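Local coordinates for protein cucumber peeling cupredoxin (Cucumis sativus, PDB 1JER) that binds a single copper ion in a type 1 (blue) site and probably carries electrons, as expected of a plant cupredoxin of the phytocyanin family, at residues 6-11 against 21-26; 14-19 against 98-103; 37-42 against 73-78; 45-50 against 88-93. All coordinates share one frame; numbering follows the deposited sequence. Where two conformers were deposited one is given.

Contact 1. Residues 6-11 against 21-26; sequences HIVGDN and NFYSQW
The indole of Trp26 lies flat against the backbone of Val8 and Gly9, the tight part of the contact. Val8 CA sits over the six-membered ring, 3.9 Å from its centroid, and Gly9 CA lies at the same distance over the five-membered ring, 15° off the normal: two CH-pi contacts. Trp26 starts toward segment 6-11 at CB, and CG is anti to the backbone N (chi1 171°). Glycine suits position 9, since its phi is positive and a CB there would press on CE1 of Tyr23, already 3.9 Å from Gly9 CA. The backbone here is a type II beta turn, Ile7 to Asp10, that follows on strand 5-7, an outer strand of the cupredoxin sandwich, and brings the chain against helix 22-28. Val8 CG1 packs 3.8 Å from Tyr23 CE1, while the Tyr23 hydroxyl is bound by Gly13 and Ser15. Toward solvent the contact thins out. Phe22 brushes Gly9 with CE2 and CZ, CE2 4.1 Å from Gly9 CA, and exposed Asp10 touches by its carboxylate: Trp26 NE1 donates to OD1 over 3.1 Å at 165°. OD1 lies in the indole plane, but the N-H meets it from above the carboxylate plane.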
loop_
_atom_site.group_PDB
_atom_site.type_symbol
_atom_site.label_atom_id
_atom_site.label_comp_id
_atom_site.label_asym_id
_atom_site.label_seq_id
_atom_site.Cartn_x
_atom_site.Cartn_y
_atom_site.Cartn_z
ATOM N N HIS A 6 7.592 7.026 -2.158
ATOM C CA HIS A 6 9.064 7.038 -2.393
ATOM C C HIS A 6 9.432 5.663 -3.014
ATOM O O HIS A 6 8.908 4.658 -2.546
ATOM C CB HIS A 6 9.758 7.126 -1.040
ATOM C CG HIS A 6 9.360 8.333 -0.250
ATOM N ND1 HIS A 6 10.049 9.539 -0.394
ATOM C CD2 HIS A 6 8.411 8.483 0.708
ATOM C CE1 HIS A 6 9.499 10.412 0.467
ATOM N NE2 HIS A 6 8.515 9.812 1.127
ATOM N N ILE A 7 10.325 5.681 -3.956
ATOM C CA ILE A 7 10.750 4.399 -4.582
ATOM C C ILE A 7 12.059 3.975 -3.898
ATOM O O ILE A 7 13.054 4.639 -3.998
ATOM C CB ILE A 7 11.033 4.627 -6.084
ATOM C CG1 ILE A 7 9.766 5.137 -6.832
ATOM C CG2 ILE A 7 11.414 3.253 -6.698
ATOM C CD1 ILE A 7 8.594 4.177 -6.655
ATOM N N VAL A 8 11.954 2.905 -3.100
ATOM C CA VAL A 8 13.100 2.490 -2.293
ATOM C C VAL A 8 14.284 2.199 -3.205
ATOM O O VAL A 8 14.170 1.412 -4.144
ATOM C CB VAL A 8 12.735 1.248 -1.470
ATOM C CG1 VAL A 8 13.975 0.709 -0.757
ATOM C CG2 VAL A 8 11.657 1.563 -0.446
ATOM N N GLY A 9 15.398 2.874 -2.962
ATOM C CA GLY A 9 16.589 2.704 -3.797
ATOM C C GLY A 9 16.509 3.372 -5.144
ATOM O O GLY A 9 17.407 3.129 -5.984
ATOM N N ASP A 10 15.500 4.208 -5.373
ATOM C CA ASP A 10 15.291 4.887 -6.642
ATOM C C ASP A 10 15.377 3.875 -7.788
ATOM O O ASP A 10 14.699 2.814 -7.710
ATOM C CB ASP A 10 16.251 6.049 -6.820
ATOM C CG ASP A 10 16.054 7.111 -5.707
ATOM O OD1 ASP A 10 14.920 7.255 -5.248
ATOM O OD2 ASP A 10 17.032 7.783 -5.401
ATOM N N ASN A 11 16.189 4.132 -8.799
ATOM C CA ASN A 11 16.196 3.229 -10.001
ATOM C C ASN A 11 16.738 1.850 -9.656
ATOM O O ASN A 11 16.494 0.891 -10.430
ATOM C CB ASN A 11 17.109 3.853 -11.069
ATOM C CG ASN A 11 16.534 5.066 -11.757
ATOM O OD1 ASN A 11 17.310 5.887 -12.299
ATOM N ND2 ASN A 11 15.237 5.205 -11.803
ATOM N N ASN A 21 26.088 -0.024 2.873
ATOM C CA ASN A 21 25.483 1.214 3.372
ATOM C C ASN A 21 24.501 1.784 2.361
ATOM O O ASN A 21 24.030 2.927 2.521
ATOM C CB ASN A 21 26.646 2.265 3.485
ATOM C CG ASN A 21 27.297 2.479 2.123
ATOM O OD1 ASN A 21 27.647 3.612 1.771
ATOM N ND2 ASN A 21 27.451 1.406 1.355
ATOM N N PHE A 22 24.260 1.080 1.261
ATOM C CA PHE A 22 23.427 1.630 0.208
ATOM C C PHE A 22 22.098 2.176 0.660
ATOM O O PHE A 22 21.683 3.291 0.289
ATOM C CB PHE A 22 23.240 0.562 -0.888
ATOM C CG PHE A 22 22.418 1.064 -2.063
ATOM C CD1 PHE A 22 22.979 1.834 -3.052
ATOM C CD2 PHE A 22 21.062 0.748 -2.148
ATOM C CE1 PHE A 22 22.233 2.311 -4.117
ATOM C CE2 PHE A 22 20.312 1.212 -3.186
ATOM C CZ PHE A 22 20.874 2.041 -4.163
ATOM N N TYR A 23 21.288 1.401 1.382
ATOM C CA TYR A 23 19.919 1.901 1.658
ATOM C C TYR A 23 19.934 2.929 2.762
ATOM O O TYR A 23 19.033 3.768 2.829
ATOM C CB TYR A 23 19.022 0.691 2.080
ATOM C CG TYR A 23 18.697 -0.066 0.790
ATOM C CD1 TYR A 23 17.927 0.487 -0.180
ATOM C CD2 TYR A 23 19.259 -1.345 0.598
ATOM C CE1 TYR A 23 17.636 -0.205 -1.365
ATOM C CE2 TYR A 23 18.998 -2.002 -0.591
ATOM C CZ TYR A 23 18.204 -1.463 -1.544
ATOM O OH TYR A 23 17.978 -2.119 -2.751
ATOM N N SER A 24 20.965 2.907 3.624
ATOM C CA SER A 24 20.914 3.985 4.647
ATOM C C SER A 24 21.370 5.283 4.042
ATOM O O SER A 24 20.912 6.379 4.392
ATOM C CB SER A 24 21.552 3.592 5.935
ATOM O OG SER A 24 22.933 3.372 5.772
ATOM N N GLN A 25 22.221 5.243 2.985
ATOM C CA GLN A 25 22.486 6.549 2.336
ATOM C C GLN A 25 21.264 7.017 1.577
ATOM O O GLN A 25 20.994 8.218 1.442
ATOM C CB GLN A 25 23.687 6.410 1.381
ATOM C CG GLN A 25 25.011 6.331 2.155
ATOM C CD GLN A 25 26.228 6.271 1.267
ATOM O OE1 GLN A 25 26.213 5.688 0.185
ATOM N NE2 GLN A 25 27.325 6.865 1.733
ATOM N N TRP A 26 20.498 6.071 0.989
ATOM C CA TRP A 26 19.331 6.472 0.221
ATOM C C TRP A 26 18.320 7.125 1.157
ATOM O O TRP A 26 17.773 8.199 0.878
ATOM C CB TRP A 26 18.675 5.153 -0.392
ATOM C CG TRP A 26 17.340 5.520 -1.019
ATOM C CD1 TRP A 26 17.155 6.072 -2.247
ATOM C CD2 TRP A 26 16.038 5.350 -0.436
ATOM N NE1 TRP A 26 15.795 6.279 -2.447
ATOM C CE2 TRP A 26 15.108 5.842 -1.355
ATOM C CE3 TRP A 26 15.582 4.837 0.779
ATOM C CZ2 TRP A 26 13.719 5.862 -1.124
ATOM C CZ3 TRP A 26 14.220 4.852 1.008
ATOM C CH2 TRP A 26 13.302 5.345 0.073
#

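Contact 2. Residues 14-19 against 98-103; sequences WSVPSS and NGQKLS. With CU (copper (II) ion), chain B.
The axial ligand of a type 1 copper site, Gln100, lies across Trp14 in this contact: its OE1 binds the copper ion at 2.2 Å, and His47, Cys90 and His95 complete the set. Glutamine in this position distinguishes stellacyanins from the many cupredoxins that use methionine. Its chain is extended, CG anti to the backbone N (chi1 -170°) and CD anti again (chi2 175°), and runs across one face of Trp14. Gln100 CG stands 3.6 Å from the centroid of the six-membered ring, nearly on the normal, while NE2 lies 3.3 Å above the indole plane, toward the rim, with amide and ring planes 50° apart. The broad indole thus backs the methylene and the amide nitrogen, leaving the carbonyl oxygen to the metal. Val16 CG2 reaches OE1 at 3.7 Å, an apolar neighbour beside the ligand. Pro17 CG packs 3.7 Å from Gly99 O; a CB on Gly99 would crowd that ring, and its backbone angles call for glycine. Trp14 NE1 is bound by Asn48 O, and its ring meets Phe40 of strand 37-40 edge to face. Leu102, near the start of strand 101-107, packs on Tyr23 and Trp26 of helix 22-28.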
loop_
_atom_site.group_PDB
_atom_site.type_symbol
_atom_site.label_atom_id
_atom_site.label_comp_id
_atom_site.label_asym_id
_atom_site.label_seq_id
_atom_site.Cartn_x
_atom_site.Cartn_y
_atom_site.Cartn_z
ATOM N N TRP A 14 14.815 -2.706 -4.892
ATOM C CA TRP A 14 15.092 -3.424 -3.644
ATOM C C TRP A 14 15.878 -4.707 -3.992
ATOM O O TRP A 14 15.307 -5.594 -4.619
ATOM C CB TRP A 14 13.728 -3.841 -3.083
ATOM C CG TRP A 14 13.676 -4.451 -1.727
ATOM C CD1 TRP A 14 12.954 -5.614 -1.459
ATOM C CD2 TRP A 14 14.209 -4.029 -0.478
ATOM N NE1 TRP A 14 13.068 -5.914 -0.118
ATOM C CE2 TRP A 14 13.822 -4.971 0.510
ATOM C CE3 TRP A 14 15.019 -2.950 -0.072
ATOM C CZ2 TRP A 14 14.170 -4.889 1.847
ATOM C CZ3 TRP A 14 15.367 -2.873 1.285
ATOM C CH2 TRP A 14 14.959 -3.815 2.231
ATOM N N SER A 15 17.154 -4.730 -3.664
ATOM C CA SER A 15 17.939 -5.964 -3.984
ATOM C C SER A 15 19.090 -6.026 -3.021
ATOM O O SER A 15 19.226 -5.144 -2.132
ATOM C CB SER A 15 18.382 -6.002 -5.430
ATOM O OG SER A 15 19.225 -4.931 -5.773
ATOM N N VAL A 16 19.937 -7.034 -3.110
ATOM C CA VAL A 16 21.105 -7.025 -2.210
ATOM C C VAL A 16 22.144 -6.090 -2.809
ATOM O O VAL A 16 22.591 -6.258 -3.940
ATOM C CB VAL A 16 21.717 -8.473 -2.202
ATOM C CG1 VAL A 16 22.950 -8.474 -1.323
ATOM C CG2 VAL A 16 20.636 -9.398 -1.628
ATOM N N PRO A 17 22.553 -5.080 -2.054
ATOM C CA PRO A 17 23.388 -4.032 -2.636
ATOM C C PRO A 17 24.874 -4.432 -2.672
ATOM O O PRO A 17 25.278 -5.350 -1.967
ATOM C CB PRO A 17 23.223 -2.886 -1.614
ATOM C CG PRO A 17 23.108 -3.616 -0.303
ATOM C CD PRO A 17 22.306 -4.870 -0.601
ATOM N N SER A 18 25.616 -3.717 -3.517
ATOM C CA SER A 18 27.080 -3.961 -3.606
ATOM C C SER A 18 27.753 -3.375 -2.377
ATOM O O SER A 18 28.669 -3.959 -1.791
ATOM C CB SER A 18 27.581 -3.293 -4.894
ATOM O OG SER A 18 26.439 -2.986 -5.711
ATOM N N SER A 19 27.237 -2.238 -1.893
ATOM C CA SER A 19 27.812 -1.701 -0.625
ATOM C C SER A 19 26.747 -1.819 0.468
ATOM O O SER A 19 25.584 -1.481 0.247
ATOM C CB SER A 19 28.121 -0.208 -0.800
ATOM O OG SER A 19 29.366 -0.009 -1.451
ATOM N N ASN A 98 23.541 -9.089 4.436
ATOM C CA ASN A 98 24.302 -8.524 3.349
ATOM C C ASN A 98 23.850 -7.128 2.994
ATOM O O ASN A 98 24.259 -6.499 2.025
ATOM C CB ASN A 98 24.292 -9.471 2.138
ATOM C CG ASN A 98 25.320 -10.601 2.399
ATOM O OD1 ASN A 98 24.992 -11.768 2.310
ATOM N ND2 ASN A 98 26.522 -10.191 2.776
ATOM N N GLY A 99 23.001 -6.530 3.876
ATOM C CA GLY A 99 22.656 -5.116 3.645
ATOM C C GLY A 99 21.311 -4.834 3.066
ATOM O O GLY A 99 20.969 -3.653 2.753
ATOM N N GLN A 100 20.482 -5.846 2.822
ATOM C CA GLN A 100 19.158 -5.558 2.255
ATOM C C GLN A 100 18.198 -5.316 3.438
ATOM O O GLN A 100 17.409 -6.166 3.816
ATOM C CB GLN A 100 18.604 -6.656 1.371
ATOM C CG GLN A 100 17.370 -6.269 0.601
ATOM C CD GLN A 100 16.889 -7.330 -0.370
ATOM O OE1 GLN A 100 17.276 -8.501 -0.271
ATOM N NE2 GLN A 100 16.083 -6.935 -1.337
ATOM N N LYS A 101 18.339 -4.115 3.985
ATOM C CA LYS A 101 17.476 -3.748 5.155
ATOM C C LYS A 101 17.453 -2.194 5.148
ATOM O O LYS A 101 18.353 -1.563 4.583
ATOM C CB LYS A 101 18.211 -4.224 6.430
ATOM C CG LYS A 101 19.603 -3.625 6.568
ATOM C CD LYS A 101 20.455 -4.416 7.547
ATOM C CE LYS A 101 19.747 -4.681 8.855
ATOM N NZ LYS A 101 20.722 -5.194 9.908
ATOM N N LEU A 102 16.374 -1.647 5.665
ATOM C CA LEU A 102 16.180 -0.171 5.527
ATOM C C LEU A 102 15.510 0.317 6.822
ATOM O O LEU A 102 14.599 -0.283 7.334
ATOM C CB LEU A 102 15.167 -0.011 4.353
ATOM C CG LEU A 102 14.582 1.428 4.267
ATOM C CD1 LEU A 102 15.592 2.329 3.572
ATOM C CD2 LEU A 102 13.289 1.376 3.425
ATOM N N SER A 103 16.079 1.377 7.402
ATOM C CA SER A 103 15.442 1.960 8.593
ATOM C C SER A 103 15.177 3.432 8.272
ATOM O O SER A 103 16.018 4.129 7.718
ATOM C CB SER A 103 16.362 1.866 9.817
ATOM O OG SER A 103 17.499 2.609 9.625
HETATM CU CU CU B . 16.220 -10.398 -0.686
#

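Contact 3. Residues 37-42 against 73-78; sequences SLQFNF and TSPVIE
Four backbone hydrogen bonds join Leu38 to Glu78 and Phe40 to Val76, making strands 37-40 and 76-78 an antiparallel pair. Phe40 N to Val76 O, 2.8 Å at 177°, is almost straight and arrives nearly along the C=O axis; Glu78 N to Leu38 O is 2.7 Å. Past the strands a side chain takes over: Phe42 N donates to Ser74 OG, 2.9 Å away, the oxygen being anti to its own backbone N (chi1 167°). Serine suits this place: its oxygen accepts the N-H, and its small CB can lie over the Phe42 ring, 3.7 Å from the centroid and 3° off the normal. That ring's edge meets Val76 CG2 at 4.0 Å. Gln39 and Ile77 form the non-hydrogen-bonded pair between, side by side and pointing the same way, with Gln39 CG 3.9 Å from Ile77 CG1. Gln39 NE2 donates to a lone pair of Asn41 OD1 (2.8 Å, in both amide planes), which fixes the turn of the Gln39 amide; the Gln39 chain lies beside Pro75, a cis proline. On the other face Leu38 and Phe40 meet Leu102 in the sandwich core with Val76 alongside; Glu78 shares this face, but its bent chain leads away. Apolar side chains thus mostly face the core, whereas Pro75 and Ile77 pack on Val5 of the second subunit, whose Arg79 bonds to Pro75 O and Thr73 OG1 and Gln2 to Ser74 OG.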
loop_
_atom_site.group_PDB
_atom_site.type_symbol
_atom_site.label_atom_id
_atom_site.label_comp_id
_atom_site.label_asym_id
_atom_site.label_seq_id
_atom_site.Cartn_x
_atom_site.Cartn_y
_atom_site.Cartn_z
ATOM N N SER A 37 4.141 6.787 1.196
ATOM C CA SER A 37 4.239 5.305 1.105
ATOM C C SER A 37 5.659 4.984 0.576
ATOM O O SER A 37 6.332 5.835 0.031
ATOM C CB SER A 37 3.228 4.869 -0.021
ATOM O OG SER A 37 1.895 5.047 0.467
ATOM N N LEU A 38 6.023 3.712 0.759
ATOM C CA LEU A 38 7.359 3.254 0.296
ATOM C C LEU A 38 7.018 2.112 -0.744
ATOM O O LEU A 38 6.262 1.248 -0.369
ATOM C CB LEU A 38 8.024 2.485 1.449
ATOM C CG LEU A 38 8.654 3.273 2.566
ATOM C CD1 LEU A 38 9.456 2.354 3.481
ATOM C CD2 LEU A 38 9.537 4.395 1.997
ATOM N N GLN A 39 7.584 2.273 -1.913
ATOM C CA GLN A 39 7.362 1.236 -2.942
ATOM C C GLN A 39 8.659 0.409 -3.102
ATOM O O GLN A 39 9.687 1.009 -3.438
ATOM C CB GLN A 39 7.024 1.880 -4.282
ATOM C CG GLN A 39 6.900 0.814 -5.385
ATOM C CD GLN A 39 6.149 1.332 -6.584
ATOM O OE1 GLN A 39 5.333 2.254 -6.452
ATOM N NE2 GLN A 39 6.410 0.746 -7.743
ATOM N N PHE A 40 8.546 -0.891 -2.909
ATOM C CA PHE A 40 9.753 -1.777 -3.071
ATOM C C PHE A 40 9.514 -2.578 -4.399
ATOM O O PHE A 40 8.502 -3.246 -4.477
ATOM C CB PHE A 40 9.664 -2.826 -1.937
ATOM C CG PHE A 40 9.994 -2.234 -0.563
ATOM C CD1 PHE A 40 8.966 -1.627 0.171
ATOM C CD2 PHE A 40 11.242 -2.322 -0.017
ATOM C CE1 PHE A 40 9.246 -1.157 1.463
ATOM C CE2 PHE A 40 11.536 -1.822 1.257
ATOM C CZ PHE A 40 10.509 -1.204 1.970
ATOM N N ASN A 41 10.421 -2.390 -5.334
ATOM C CA ASN A 41 10.318 -3.057 -6.650
ATOM C C ASN A 41 11.464 -4.102 -6.725
ATOM O O ASN A 41 12.624 -3.794 -6.469
ATOM C CB ASN A 41 10.645 -2.013 -7.757
ATOM C CG ASN A 41 9.520 -0.980 -7.887
ATOM O OD1 ASN A 41 8.366 -1.248 -7.739
ATOM N ND2 ASN A 41 9.974 0.248 -8.240
ATOM N N PHE A 42 11.058 -5.324 -7.062
ATOM C CA PHE A 42 12.139 -6.368 -7.167
ATOM C C PHE A 42 11.568 -7.472 -8.074
ATOM O O PHE A 42 10.352 -7.567 -8.258
ATOM C CB PHE A 42 12.405 -6.910 -5.795
ATOM C CG PHE A 42 11.222 -7.314 -4.967
ATOM C CD1 PHE A 42 10.547 -6.375 -4.181
ATOM C CD2 PHE A 42 10.765 -8.628 -4.944
ATOM C CE1 PHE A 42 9.470 -6.765 -3.401
ATOM C CE2 PHE A 42 9.695 -9.019 -4.182
ATOM C CZ PHE A 42 9.013 -8.080 -3.401
ATOM N N THR A 73 5.394 -11.188 -4.195
ATOM C CA THR A 73 5.015 -10.456 -5.408
ATOM C C THR A 73 5.502 -8.991 -5.243
ATOM O O THR A 73 5.613 -8.501 -4.136
ATOM C CB THR A 73 3.477 -10.400 -5.546
ATOM O OG1 THR A 73 2.936 -9.953 -4.290
ATOM C CG2 THR A 73 2.967 -11.830 -5.759
ATOM N N SER A 74 5.791 -8.390 -6.354
ATOM C CA SER A 74 6.313 -7.011 -6.400
ATOM C C SER A 74 5.411 -6.260 -7.384
ATOM O O SER A 74 4.936 -6.922 -8.326
ATOM C CB SER A 74 7.754 -7.050 -6.899
ATOM O OG SER A 74 8.244 -5.730 -7.263
ATOM N N PRO A 75 5.199 -4.996 -7.199
ATOM C CA PRO A 75 5.779 -4.196 -6.129
ATOM C C PRO A 75 4.999 -4.326 -4.821
ATOM O O PRO A 75 3.796 -4.633 -4.854
ATOM C CB PRO A 75 5.507 -2.732 -6.641
ATOM C CG PRO A 75 4.222 -2.890 -7.388
ATOM C CD PRO A 75 4.362 -4.212 -8.137
ATOM N N VAL A 76 5.714 -4.104 -3.732
ATOM C CA VAL A 76 5.097 -4.085 -2.389
ATOM C C VAL A 76 5.072 -2.600 -1.974
ATOM O O VAL A 76 6.122 -1.948 -2.116
ATOM C CB VAL A 76 5.964 -4.821 -1.374
ATOM C CG1 VAL A 76 5.469 -4.488 0.056
ATOM C CG2 VAL A 76 5.821 -6.337 -1.622
ATOM N N ILE A 77 3.903 -2.101 -1.651
ATOM C CA ILE A 77 3.864 -0.614 -1.316
ATOM C C ILE A 77 3.379 -0.515 0.119
ATOM O O ILE A 77 2.317 -1.053 0.461
ATOM C CB ILE A 77 2.893 0.110 -2.280
ATOM C CG1 ILE A 77 3.480 0.160 -3.729
ATOM C CG2 ILE A 77 2.800 1.608 -1.828
ATOM C CD1 ILE A 77 2.465 -0.096 -4.800
ATOM N N GLU A 78 4.204 0.058 0.996
ATOM C CA GLU A 78 3.841 0.096 2.426
ATOM C C GLU A 78 3.497 1.549 2.798
ATOM O O GLU A 78 4.238 2.435 2.438
ATOM C CB GLU A 78 5.105 -0.303 3.256
ATOM C CG GLU A 78 5.420 -1.812 3.035
ATOM C CD GLU A 78 4.539 -2.689 3.903
ATOM O OE1 GLU A 78 4.019 -2.197 4.931
ATOM O OE2 GLU A 78 4.402 -3.901 3.597
#

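Contact 4. Residues 45-50 against 88-93; sequences NAHNVH and FVCTVG. With CU (copper (II) ion), chain B.
Two of the four ligands of the type 1 copper site meet here, one from each segment. His47 ND1 binds the copper ion at 2.0 Å and Cys90 SG binds it at 2.2 Å; His95 and Gln100 complete the coordination. The sulfur lies at the edge of the imidazole, in its plane, so the two ligands converge on the metal without stacking. Cys90 SG is anti to its backbone N (chi1 176°), and two amides also donate to it: Asn48 N across the contact at 3.5 Å and 156°, and Val92 N of its own loop, likewise at 3.5 Å. Metal and two N-H groups together fix the sulfur's position, and the donors would be expected to draw charge from the thiolate and so tune the copper. The side chains of Asn48 and Thr91 cross at about a right angle. Beside the metal Val92 turns its methyls toward the backbone of Ala46 and His47, with CG2 4.0 Å from His47 CA; a beta-branched valine lets both methyls reach the backbone, CG1 and CG2 each near Ala46 O.

Away from the copper the segments become a sheet. His50 and Val89 form an antiparallel hydrogen-bonded pair, with Val89 N to His50 O at 2.8 Å and His50 N to Val89 O at 2.9 Å. Val49 CG1 packs on Phe88 of strand 84-89, which faces the core. A histidine from one loop and a cysteine just past a strand end, brought together by paired backbone, are typical of the cupredoxin blue copper centre.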
loop_
_atom_site.group_PDB
_atom_site.type_symbol
_atom_site.label_atom_id
_atom_site.label_comp_id
_atom_site.label_asym_id
_atom_site.label_seq_id
_atom_site.Cartn_x
_atom_site.Cartn_y
_atom_site.Cartn_z
ATOM N N ASN A 45 9.393 -13.337 -6.535
ATOM C CA ASN A 45 9.996 -14.530 -6.025
ATOM C C ASN A 45 11.415 -14.454 -5.589
ATOM O O ASN A 45 11.876 -15.419 -4.922
ATOM C CB ASN A 45 9.766 -15.709 -6.995
ATOM C CG ASN A 45 8.394 -16.335 -6.860
ATOM O OD1 ASN A 45 7.409 -15.707 -6.472
ATOM N ND2 ASN A 45 8.296 -17.633 -7.180
ATOM N N ALA A 46 12.181 -13.389 -5.846
ATOM C CA ALA A 46 13.578 -13.328 -5.430
ATOM C C ALA A 46 13.775 -12.701 -4.048
ATOM O O ALA A 46 14.758 -12.941 -3.363
ATOM C CB ALA A 46 14.371 -12.472 -6.438
ATOM N N HIS A 47 12.860 -11.813 -3.661
ATOM C CA HIS A 47 13.082 -11.172 -2.305
ATOM C C HIS A 47 11.698 -11.036 -1.669
ATOM O O HIS A 47 10.681 -11.409 -2.231
ATOM C CB HIS A 47 13.554 -9.683 -2.619
ATOM C CG HIS A 47 14.892 -9.683 -3.281
ATOM N ND1 HIS A 47 16.038 -10.038 -2.604
ATOM C CD2 HIS A 47 15.258 -9.437 -4.580
ATOM C CE1 HIS A 47 17.079 -9.974 -3.446
ATOM N NE2 HIS A 47 16.632 -9.608 -4.632
ATOM N N ASN A 48 11.658 -10.382 -0.506
ATOM C CA ASN A 48 10.352 -10.067 0.081
ATOM C C ASN A 48 10.563 -8.796 0.932
ATOM O O ASN A 48 11.689 -8.252 0.908
ATOM C CB ASN A 48 9.782 -11.200 0.897
ATOM C CG ASN A 48 10.705 -11.666 2.006
ATOM O OD1 ASN A 48 10.723 -12.862 2.354
ATOM N ND2 ASN A 48 11.496 -10.798 2.531
ATOM N N VAL A 49 9.492 -8.351 1.560
ATOM C CA VAL A 49 9.580 -7.160 2.406
ATOM C C VAL A 49 8.831 -7.459 3.714
ATOM O O VAL A 49 7.670 -7.823 3.673
ATOM C CB VAL A 49 8.862 -5.957 1.748
ATOM C CG1 VAL A 49 9.066 -4.754 2.723
ATOM C CG2 VAL A 49 9.524 -5.625 0.412
ATOM N N HIS A 50 9.562 -7.311 4.819
ATOM C CA HIS A 50 8.955 -7.565 6.125
ATOM C C HIS A 50 9.293 -6.439 7.070
ATOM O O HIS A 50 10.419 -5.965 7.159
ATOM C CB HIS A 50 9.549 -8.898 6.665
ATOM C CG HIS A 50 9.166 -9.235 8.058
ATOM N ND1 HIS A 50 7.892 -9.553 8.453
ATOM C CD2 HIS A 50 9.932 -9.346 9.187
ATOM C CE1 HIS A 50 7.860 -9.806 9.751
ATOM N NE2 HIS A 50 9.086 -9.687 10.218
ATOM N N PHE A 88 12.623 -2.216 7.875
ATOM C CA PHE A 88 12.089 -3.228 6.900
ATOM C C PHE A 88 13.293 -4.076 6.453
ATOM O O PHE A 88 14.392 -3.552 6.260
ATOM C CB PHE A 88 11.579 -2.488 5.668
ATOM C CG PHE A 88 10.405 -1.564 5.958
ATOM C CD1 PHE A 88 9.121 -2.052 5.948
ATOM C CD2 PHE A 88 10.672 -0.213 6.253
ATOM C CE1 PHE A 88 8.042 -1.224 6.257
ATOM C CE2 PHE A 88 9.587 0.588 6.580
ATOM C CZ PHE A 88 8.309 0.103 6.544
ATOM N N VAL A 89 13.024 -5.363 6.214
ATOM C CA VAL A 89 14.162 -6.190 5.758
ATOM C C VAL A 89 13.614 -7.178 4.707
ATOM O O VAL A 89 12.423 -7.341 4.564
ATOM C CB VAL A 89 14.695 -7.054 6.925
ATOM C CG1 VAL A 89 15.235 -6.154 8.042
ATOM C CG2 VAL A 89 13.571 -7.918 7.491
ATOM N N CYS A 90 14.570 -7.825 4.063
ATOM C CA CYS A 90 14.233 -8.976 3.214
ATOM C C CYS A 90 14.663 -10.222 4.035
ATOM O O CYS A 90 15.774 -10.213 4.585
ATOM C CB CYS A 90 15.154 -8.936 1.952
ATOM S SG CYS A 90 14.807 -10.462 0.971
ATOM N N THR A 91 13.766 -11.178 4.184
ATOM C CA THR A 91 14.050 -12.322 5.061
ATOM C C THR A 91 14.564 -13.513 4.275
ATOM O O THR A 91 14.735 -14.598 4.812
ATOM C CB THR A 91 12.831 -12.741 5.886
ATOM O OG1 THR A 91 11.791 -13.215 5.053
ATOM C CG2 THR A 91 12.266 -11.563 6.683
ATOM N N VAL A 92 14.845 -13.313 2.983
ATOM C CA VAL A 92 15.374 -14.472 2.203
ATOM C C VAL A 92 16.819 -14.681 2.528
ATOM O O VAL A 92 17.648 -13.790 2.475
ATOM C CB VAL A 92 15.187 -14.210 0.712
ATOM C CG1 VAL A 92 15.992 -15.167 -0.152
ATOM C CG2 VAL A 92 13.736 -14.159 0.318
ATOM N N GLY A 93 17.187 -15.963 2.834
ATOM C CA GLY A 93 18.578 -16.280 2.984
ATOM C C GLY A 93 19.445 -15.376 3.754
ATOM O O GLY A 93 19.162 -15.085 4.949
HETATM CU CU CU B . 16.220 -10.398 -0.686
#

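Overall arrangement
From the N terminus, strand 5-7 leads into contact 1, which closes a short loop onto helix 22-28. Contact 2 opens before that loop is complete, so the two cross, and it closes only at 98-103, where strand 101-107 begins. Contacts 3 and 4 are both nested inside the long loop of contact 2 and cross each other, their segments alternating along the chain. Contacts 1 and 3 meet in the sheet where 5-7 and 37-40 are neighbours; contacts 2 and 4 meet in the other, where 101-107 pairs with 84-89, and both touch copper. Trp14, Phe40, Val49 and Leu102 join the two sheets between them.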